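D-xylonate dehydratase (PDB 5OYN) catalyses the dehydration of D-xylonate to 2-dehydro-3-deoxy-D-arabinonate in D-xylose degradation, using a [2Fe-2S] cluster and magnesium, and also dehydrates D-gluconate. Local coordinates at residues I318-M321 against K326-G329. Residues are numbered along the deposited sequence; the frame is centred on the assembly and turned at random.
Sequences IVNM and KYLG
With CG trans to the main-chain N (chi1 -166°), Asn320 carries its amide to Lys326 and Tyr327, while in Tyr327 CG lies beside its own N, which sets the ring against that amide. The main link is a backbone bond, Tyr327 N to Asn320 O at 2.8 Å, nearly straight at 165°. Lys326 N gives only weak bonds to Asn320, one to O and one to OD1, the latter at 3.1 Å. Amide and ring planes stand almost perpendicular (82°), Asn320 ND2 lying 3.6 Å from Tyr327 CE2 and bonding instead to the carbonyl of Glu376. Replacing Asn320 by an alanine removes both amide atoms and would probably leave the Glu376 carbonyl without this donor and Lys326 N without the OD1 acceptor. Asn320 also centres an inverse gamma turn. Met321 forms a single beta bridge with Tyr327, and Met321 CA also meets Tyr327 O at 3.3 Å in a CA-H...O contact. Beyond it, Met321 CE reaches Gly329 N (3.8 Å), just past the N-cap Leu328 of helix 329-335. Backbone polar groups, with weak help from the Asn320 amide, thus close the loop entering this helix, about 11 Å from the iron-sulfur cluster at the Met321 side chain.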
loop_
_atom_site.group_PDB
_atom_site.type_symbol
_atom_site.label_atom_id
_atom_site.label_comp_id
_atom_site.label_asym_id
_atom_site.label_seq_id
_atom_site.Cartn_x
_atom_site.Cartn_y
_atom_site.Cartn_z
ATOM N N ILE A 318 20.000 22.654 -28.562
ATOM C CA ILE A 318 19.885 23.710 -27.561
ATOM C C ILE A 318 19.824 23.218 -26.120
ATOM O O ILE A 318 19.957 24.048 -25.211
ATOM C CB ILE A 318 18.696 24.649 -27.845
ATOM C CG1 ILE A 318 17.423 23.862 -28.121
ATOM C CG2 ILE A 318 19.032 25.582 -29.001
ATOM C CD1 ILE A 318 16.194 24.752 -28.114
ATOM N N VAL A 319 19.668 21.922 -25.843
ATOM C CA VAL A 319 19.638 21.457 -24.457
ATOM C C VAL A 319 20.989 20.850 -24.106
ATOM O O VAL A 319 21.512 19.998 -24.832
ATOM C CB VAL A 319 18.480 20.474 -24.186
ATOM C CG1 VAL A 319 17.201 20.963 -24.836
ATOM C CG2 VAL A 319 18.813 19.052 -24.610
ATOM N N ASN A 320 21.554 21.304 -22.988
ATOM C CA ASN A 320 22.929 20.984 -22.611
ATOM C C ASN A 320 22.946 19.759 -21.694
ATOM O O ASN A 320 23.326 19.813 -20.531
ATOM C CB ASN A 320 23.582 22.189 -21.953
ATOM C CG ASN A 320 25.078 22.034 -21.842
ATOM O OD1 ASN A 320 25.648 21.068 -22.364
ATOM N ND2 ASN A 320 25.726 22.967 -21.143
ATOM N N MET A 321 22.570 18.626 -22.277
ATOM C CA MET A 321 22.297 17.402 -21.546
ATOM C C MET A 321 23.040 16.224 -22.169
ATOM O O MET A 321 22.992 16.031 -23.390
ATOM C CB MET A 321 20.789 17.133 -21.551
ATOM C CG MET A 321 20.237 16.550 -20.277
ATOM S SD MET A 321 18.444 16.444 -20.352
ATOM C CE MET A 321 18.210 14.744 -19.799
ATOM N N LYS A 326 26.223 18.227 -21.274
ATOM C CA LYS A 326 26.859 18.225 -19.959
ATOM C C LYS A 326 25.964 17.785 -18.803
ATOM O O LYS A 326 26.373 16.938 -18.005
ATOM C CB LYS A 326 27.397 19.631 -19.690
ATOM C CG LYS A 326 28.026 19.824 -18.347
ATOM C CD LYS A 326 28.407 21.283 -18.173
ATOM C CE LYS A 326 29.402 21.467 -17.045
ATOM N NZ LYS A 326 28.822 22.390 -16.047
ATOM N N TYR A 327 24.761 18.339 -18.663
ATOM C CA TYR A 327 23.966 18.141 -17.455
ATOM C C TYR A 327 23.000 16.963 -17.594
ATOM O O TYR A 327 23.053 16.186 -18.548
ATOM C CB TYR A 327 23.230 19.429 -17.097
ATOM C CG TYR A 327 24.179 20.578 -16.856
ATOM C CD1 TYR A 327 24.910 20.671 -15.678
ATOM C CD2 TYR A 327 24.370 21.563 -17.825
ATOM C CE1 TYR A 327 25.795 21.729 -15.461
ATOM C CE2 TYR A 327 25.249 22.623 -17.616
ATOM C CZ TYR A 327 25.957 22.699 -16.436
ATOM O OH TYR A 327 26.828 23.746 -16.235
ATOM N N LEU A 328 22.116 16.804 -16.612
ATOM C CA LEU A 328 21.195 15.679 -16.561
ATOM C C LEU A 328 19.775 16.185 -16.332
ATOM O O LEU A 328 19.538 17.397 -16.343
ATOM C CB LEU A 328 21.615 14.705 -15.466
ATOM C CG LEU A 328 23.028 14.114 -15.546
ATOM C CD1 LEU A 328 23.245 13.118 -14.424
ATOM C CD2 LEU A 328 23.267 13.434 -16.858
ATOM N N GLY A 329 18.835 15.262 -16.107
ATOM C CA GLY A 329 17.417 15.615 -16.106
ATOM C C GLY A 329 17.022 16.680 -15.094
ATOM O O GLY A 329 16.105 17.468 -15.343
#